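Local coordinates for CRISPR-associated protein CasA/Cse1 (Thermus thermophilus, PDB 4AN8) that forms part of the Cascade ribonucleoprotein complex and takes part in selecting foreign DNA in CRISPR adaptive immunity, at residues D100-F105 and P217-P222; E376-A381 and P442-R447. All coordinates share one frame; numbering follows the deposited sequence.

Contact 1 of 2, residues D100-F105 and P217-P222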
loop_
_atom_site.group_PDB
_atom_site.type_symbol
_atom_site.label_atom_id
_atom_site.label_comp_id
_atom_site.label_asym_id
_atom_site.label_seq_id
_atom_site.Cartn_x
_atom_site.Cartn_y
_atom_site.Cartn_z
ATOM N N ASP A 100 -3.670 27.504 -10.706
ATOM C CA ASP A 100 -3.881 27.337 -12.144
ATOM C C ASP A 100 -3.286 26.047 -12.703
ATOM O O ASP A 100 -3.471 25.747 -13.889
ATOM C CB ASP A 100 -3.396 28.561 -12.918
ATOM C CG ASP A 100 -4.251 29.786 -12.647
ATOM O OD1 ASP A 100 -5.495 29.651 -12.625
ATOM O OD2 ASP A 100 -3.681 30.882 -12.436
ATOM N N ARG A 101 -2.603 25.278 -11.855
ATOM C CA ARG A 101 -2.099 23.964 -12.263
ATOM C C ARG A 101 -2.991 22.791 -11.783
ATOM O O ARG A 101 -2.690 21.622 -12.045
ATOM C CB ARG A 101 -0.643 23.765 -11.813
ATOM C CG ARG A 101 0.380 24.740 -12.454
ATOM C CD ARG A 101 0.565 24.528 -13.952
ATOM N NE ARG A 101 1.114 23.206 -14.261
ATOM C CZ ARG A 101 2.413 22.920 -14.366
ATOM N NH1 ARG A 101 3.327 23.868 -14.204
ATOM N NH2 ARG A 101 2.799 21.674 -14.651
ATOM N N PHE A 102 -4.101 23.104 -11.121
ATOM C CA PHE A 102 -4.943 22.063 -10.529
ATOM C C PHE A 102 -6.281 21.890 -11.204
ATOM O O PHE A 102 -7.167 21.226 -10.673
ATOM C CB PHE A 102 -5.153 22.317 -9.037
ATOM C CG PHE A 102 -4.013 21.849 -8.177
ATOM C CD1 PHE A 102 -2.929 22.676 -7.944
ATOM C CD2 PHE A 102 -4.017 20.560 -7.631
ATOM C CE1 PHE A 102 -1.894 22.257 -7.151
ATOM C CE2 PHE A 102 -2.983 20.117 -6.845
ATOM C CZ PHE A 102 -1.919 20.965 -6.591
ATOM N N PHE A 103 -6.431 22.481 -12.381
ATOM C CA PHE A 103 -7.616 22.216 -13.191
ATOM C C PHE A 103 -7.481 20.865 -13.884
ATOM O O PHE A 103 -6.442 20.544 -14.480
ATOM C CB PHE A 103 -7.871 23.319 -14.232
ATOM C CG PHE A 103 -8.359 24.627 -13.650
ATOM C CD1 PHE A 103 -9.700 24.840 -13.422
ATOM C CD2 PHE A 103 -7.467 25.658 -13.367
ATOM C CE1 PHE A 103 -10.161 26.051 -12.901
ATOM C CE2 PHE A 103 -7.926 26.877 -12.842
ATOM C CZ PHE A 103 -9.273 27.064 -12.619
ATOM N N LEU A 104 -8.552 20.079 -13.798
ATOM C CA LEU A 104 -8.601 18.779 -14.447
ATOM C C LEU A 104 -8.610 18.929 -15.974
ATOM O O LEU A 104 -8.058 18.093 -16.683
ATOM C CB LEU A 104 -9.847 18.014 -13.987
ATOM C CG LEU A 104 -9.891 16.534 -14.355
ATOM C CD1 LEU A 104 -8.630 15.788 -13.801
ATOM C CD2 LEU A 104 -11.206 15.877 -13.921
ATOM N N PHE A 105 -9.273 19.973 -16.468
ATOM C CA PHE A 105 -9.268 20.323 -17.903
ATOM C C PHE A 105 -8.737 21.749 -18.062
ATOM O O PHE A 105 -9.161 22.676 -17.354
ATOM C CB PHE A 105 -10.668 20.216 -18.522
ATOM C CG PHE A 105 -11.334 18.899 -18.270
ATOM C CD1 PHE A 105 -11.114 17.824 -19.114
ATOM C CD2 PHE A 105 -12.172 18.736 -17.171
ATOM C CE1 PHE A 105 -11.722 16.588 -18.872
ATOM C CE2 PHE A 105 -12.807 17.500 -16.910
ATOM C CZ PHE A 105 -12.575 16.424 -17.747
ATOM N N PRO A 217 7.052 18.673 -7.005
ATOM C CA PRO A 217 5.929 17.901 -7.535
ATOM C C PRO A 217 5.674 18.311 -8.988
ATOM O O PRO A 217 6.188 19.351 -9.444
ATOM C CB PRO A 217 4.754 18.322 -6.641
ATOM C CG PRO A 217 5.134 19.730 -6.158
ATOM C CD PRO A 217 6.646 19.706 -6.029
ATOM N N ILE A 218 4.888 17.499 -9.694
ATOM C CA ILE A 218 4.661 17.690 -11.109
ATOM C C ILE A 218 4.149 19.095 -11.438
ATOM O O ILE A 218 4.456 19.622 -12.509
ATOM C CB ILE A 218 3.677 16.630 -11.669
ATOM C CG1 ILE A 218 3.688 16.630 -13.216
ATOM C CG2 ILE A 218 2.241 16.850 -11.107
ATOM C CD1 ILE A 218 5.023 16.197 -13.829
ATOM N N TRP A 219 3.391 19.717 -10.532
ATOM C CA TRP A 219 2.814 21.029 -10.830
ATOM C C TRP A 219 3.779 22.213 -10.633
ATOM O O TRP A 219 3.437 23.341 -10.984
ATOM C CB TRP A 219 1.521 21.258 -10.039
ATOM C CG TRP A 219 1.717 21.132 -8.562
ATOM C CD1 TRP A 219 2.204 22.090 -7.721
ATOM C CD2 TRP A 219 1.456 19.985 -7.750
ATOM N NE1 TRP A 219 2.283 21.604 -6.437
ATOM C CE2 TRP A 219 1.807 20.319 -6.424
ATOM C CE3 TRP A 219 0.973 18.706 -8.009
ATOM C CZ2 TRP A 219 1.670 19.429 -5.367
ATOM C CZ3 TRP A 219 0.836 17.808 -6.930
ATOM C CH2 TRP A 219 1.185 18.179 -5.644
ATOM N N GLU A 220 4.970 21.952 -10.093
ATOM C CA GLU A 220 5.984 22.982 -9.882
ATOM C C GLU A 220 6.996 23.070 -11.038
ATOM O O GLU A 220 7.894 23.910 -11.021
ATOM C CB GLU A 220 6.742 22.765 -8.556
ATOM C CG GLU A 220 6.006 23.237 -7.287
ATOM C CD GLU A 220 6.905 23.215 -6.066
ATOM O OE1 GLU A 220 8.122 23.435 -6.234
ATOM O OE2 GLU A 220 6.417 22.973 -4.935
ATOM N N VAL A 221 6.852 22.187 -12.021
ATOM C CA VAL A 221 7.696 22.189 -13.201
ATOM C C VAL A 221 6.792 22.422 -14.425
ATOM O O VAL A 221 5.566 22.354 -14.319
ATOM C CB VAL A 221 8.537 20.881 -13.321
ATOM C CG1 VAL A 221 9.395 20.678 -12.086
ATOM C CG2 VAL A 221 7.661 19.665 -13.535
ATOM N N PRO A 222 7.391 22.751 -15.576
ATOM C CA PRO A 222 6.557 23.125 -16.722
ATOM C C PRO A 222 5.722 21.944 -17.209
ATOM O O PRO A 222 6.150 20.791 -17.069
ATOM C CB PRO A 222 7.585 23.525 -17.792
ATOM C CG PRO A 222 8.826 23.831 -17.051
ATOM C CD PRO A 222 8.831 22.921 -15.852
HETATM O O HOH W 1 4.495 19.271 -15.322
#
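Arg101 and Phe102 meet the loop around Trp219 in two ways, one polar and one apolar. The polar part is an end-on grip: both terminal nitrogens of Arg101 bond the single carbonyl oxygen Val221 O, NH1 at 2.7 Å and NH2 at 2.9 Å, with that oxygen close to the guanidinium plane. NH2 lies nearly in line with the C=O bond (164°), whereas NH1 sits above the carbonyl plane. The Arg101 chain is bent at chi2 and chi3, and Trp219 O lies over one guanidinium face, 3.3 Å from NH1 at too poor an angle to bond. A water bonded weakly to Arg101 NH2 also lies 2.8 Å from both Ile218 O and Pro222 O. The apolar part joins two rings obliquely, planes at 47°: Phe102 CZ stands over the centre of one indole face, 3.7 Å from Trp219 CD2, while Pro217 CB covers the rim of the opposite face. Trp219 NE1 is hydrogen-bonded to Tyr94 OH. Trp219 also packs on helix 50-67, and Phe102 on strand 10-12, so the contact joins these elements. Two N-H groups on one oxygen fix the guanidinium's tilt against the loop, and its charge would probably polarise the Val221 carbonyl.

Contact 2 of 2, residues E376-A381 and P442-R447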
loop_
_atom_site.group_PDB
_atom_site.type_symbol
_atom_site.label_atom_id
_atom_site.label_comp_id
_atom_site.label_asym_id
_atom_site.label_seq_id
_atom_site.Cartn_x
_atom_site.Cartn_y
_atom_site.Cartn_z
ATOM N N GLU A 376 12.841 -8.231 19.155
ATOM C CA GLU A 376 13.275 -9.568 19.531
ATOM C C GLU A 376 12.073 -10.493 19.616
ATOM O O GLU A 376 12.085 -11.591 19.057
ATOM C CB GLU A 376 14.011 -9.521 20.873
ATOM C CG GLU A 376 14.027 -10.827 21.652
ATOM C CD GLU A 376 14.524 -10.648 23.081
ATOM O OE1 GLU A 376 15.476 -9.865 23.295
ATOM O OE2 GLU A 376 13.956 -11.286 23.994
ATOM N N ASN A 377 11.032 -10.041 20.305
ATOM C CA ASN A 377 9.799 -10.818 20.405
ATOM C C ASN A 377 9.181 -11.124 19.040
ATOM O O ASN A 377 8.724 -12.244 18.794
ATOM C CB ASN A 377 8.778 -10.122 21.301
ATOM C CG ASN A 377 9.163 -10.176 22.748
ATOM O OD1 ASN A 377 9.891 -11.075 23.166
ATOM N ND2 ASN A 377 8.696 -9.206 23.530
ATOM N N LEU A 378 9.172 -10.128 18.161
ATOM C CA LEU A 378 8.587 -10.291 16.836
ATOM C C LEU A 378 9.385 -11.321 16.048
ATOM O O LEU A 378 8.816 -12.195 15.403
ATOM C CB LEU A 378 8.550 -8.951 16.095
ATOM C CG LEU A 378 7.846 -8.915 14.737
ATOM C CD1 LEU A 378 6.404 -9.461 14.834
ATOM C CD2 LEU A 378 7.847 -7.486 14.187
ATOM N N GLU A 379 10.708 -11.224 16.121
ATOM C CA GLU A 379 11.586 -12.179 15.459
ATOM C C GLU A 379 11.276 -13.621 15.911
ATOM O O GLU A 379 11.113 -14.520 15.090
ATOM C CB GLU A 379 13.047 -11.816 15.746
ATOM C CG GLU A 379 14.069 -12.425 14.801
ATOM C CD GLU A 379 15.473 -11.841 14.993
ATOM O OE1 GLU A 379 15.610 -10.829 15.716
ATOM O OE2 GLU A 379 16.439 -12.393 14.422
ATOM N N LYS A 380 11.194 -13.838 17.219
ATOM C CA LYS A 380 10.896 -15.171 17.749
ATOM C C LYS A 380 9.506 -15.650 17.327
ATOM O O LYS A 380 9.342 -16.772 16.874
ATOM C CB LYS A 380 10.973 -15.187 19.288
ATOM C CG LYS A 380 12.365 -14.999 19.888
ATOM C CD LYS A 380 12.302 -15.066 21.420
ATOM C CE LYS A 380 13.610 -14.638 22.087
ATOM N NZ LYS A 380 14.774 -15.456 21.644
ATOM N N ALA A 381 8.504 -14.796 17.520
ATOM C CA ALA A 381 7.123 -15.153 17.227
ATOM C C ALA A 381 7.013 -15.641 15.796
ATOM O O ALA A 381 6.363 -16.648 15.524
ATOM C CB ALA A 381 6.211 -13.947 17.432
ATOM N N PRO A 442 -2.995 -9.993 15.090
ATOM C CA PRO A 442 -3.248 -8.649 15.646
ATOM C C PRO A 442 -3.201 -8.596 17.164
ATOM O O PRO A 442 -2.710 -7.603 17.704
ATOM C CB PRO A 442 -4.663 -8.321 15.173
ATOM C CG PRO A 442 -4.812 -9.110 13.895
ATOM C CD PRO A 442 -3.966 -10.356 14.040
ATOM N N ARG A 443 -3.717 -9.627 17.833
ATOM C CA ARG A 443 -3.750 -9.673 19.301
ATOM C C ARG A 443 -2.335 -9.755 19.833
ATOM O O ARG A 443 -1.946 -8.996 20.707
ATOM C CB ARG A 443 -4.544 -10.880 19.798
ATOM C CG ARG A 443 -5.859 -11.127 19.086
ATOM C CD ARG A 443 -6.682 -12.162 19.846
ATOM N NE ARG A 443 -5.836 -13.216 20.411
ATOM C CZ ARG A 443 -5.797 -14.470 19.968
ATOM N NH1 ARG A 443 -6.572 -14.842 18.955
ATOM N NH2 ARG A 443 -4.990 -15.356 20.545
ATOM N N PHE A 444 -1.555 -10.679 19.289
ATOM C CA PHE A 444 -0.144 -10.752 19.643
ATOM C C PHE A 444 0.572 -9.432 19.310
ATOM O O PHE A 444 1.279 -8.873 20.149
ATOM C CB PHE A 444 0.534 -11.902 18.905
ATOM C CG PHE A 444 2.030 -11.803 18.908
ATOM C CD1 PHE A 444 2.767 -12.253 20.003
ATOM C CD2 PHE A 444 2.699 -11.224 17.842
ATOM C CE1 PHE A 444 4.148 -12.142 20.019
ATOM C CE2 PHE A 444 4.065 -11.107 17.848
ATOM C CZ PHE A 444 4.800 -11.552 18.937
ATOM N N PHE A 445 0.369 -8.936 18.087
ATOM C CA PHE A 445 1.105 -7.771 17.597
ATOM C C PHE A 445 0.911 -6.564 18.499
ATOM O O PHE A 445 1.873 -5.858 18.823
ATOM C CB PHE A 445 0.702 -7.411 16.158
ATOM C CG PHE A 445 1.716 -6.547 15.435
ATOM C CD1 PHE A 445 3.065 -6.884 15.440
ATOM C CD2 PHE A 445 1.319 -5.407 14.745
ATOM C CE1 PHE A 445 3.992 -6.108 14.764
ATOM C CE2 PHE A 445 2.245 -4.631 14.068
ATOM C CZ PHE A 445 3.588 -4.982 14.084
ATOM N N ALA A 446 -0.326 -6.334 18.918
ATOM C CA ALA A 446 -0.589 -5.234 19.831
ATOM C C ALA A 446 0.214 -5.347 21.144
ATOM O O ALA A 446 0.438 -4.344 21.823
ATOM C CB ALA A 446 -2.085 -5.126 20.112
ATOM N N ARG A 447 0.660 -6.553 21.502
ATOM C CA ARG A 447 1.381 -6.726 22.769
ATOM C C ARG A 447 2.853 -7.103 22.577
ATOM O O ARG A 447 3.485 -7.667 23.467
ATOM C CB ARG A 447 0.672 -7.750 23.657
ATOM C CG ARG A 447 -0.785 -7.422 23.930
ATOM C CD ARG A 447 -1.421 -8.420 24.886
ATOM N NE ARG A 447 -2.856 -8.568 24.648
ATOM C CZ ARG A 447 -3.651 -9.398 25.320
ATOM N NH1 ARG A 447 -3.148 -10.164 26.286
ATOM N NH2 ARG A 447 -4.948 -9.467 25.027
#
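In the helical C-terminal part of the protein, Phe444 and Phe445 near the end of helix 429-446 reach across to Leu378 and Ala381 of helix 372-403. The helix segments run roughly antiparallel, at 153° between their N-to-C directions, with axes 11.5 Å apart at closest approach. Phe444 points at the partner helix, with CG anti to the backbone N (chi1 164°). Its tip, CZ and CE2, comes up to the methyl of Ala381, although the modelled separation there is too short to be reliable. Asn377 O lies at the edge of the same ring, near its plane and 4.0 Å from CZ; this oxygen also accepts the helical bond from Ala381 N at 2.9 Å. Leu378 CD1 approaches another part of that edge, 4.2 Å from Phe444 CE2.

As part of this antiparallel helix pairing, Leu378 serves both aromatic neighbours. Its CD1 and CD2 each lie 4.1 Å from Phe445 CE1, a branched end meeting one ring atom obliquely. The contacts between the two segments are apolar apart from the Asn377 carbonyl at the ring edge. Phe445 also stacks with Phe441 and touches Pro364, while the Phe444 ring meets Trp457 of helix 453-476. Asn377 ND2 hydrogen-bonds Val448 O, just past 442-447, and Ala381 O accepts from Trp457 NE1.

In the fold
From the N terminus, the chain passes helix 88-98 and enters the loop at 100-105; contact 1 closes when the 217-222 loop, ahead of helix 226-229, comes back to it. Of the 111 residues between, 22 are helix and 15 strand. The chain then adds strands 235-237, 250-256 and 261-273 to strand 123-124 of the mixed sheet, and goes on to 342-351 and 354-364 before helix 372-403 opens contact 2. The 60 intervening residues, 45 of them helical, bring helix 429-446 back alongside. The two loops are in series, neither nesting nor crossing. Their centres lie 45 Å apart on opposite sides of the chain's centre: contact 1 ties loops in the N-terminal part, contact 2 ties helices in the C-terminal part.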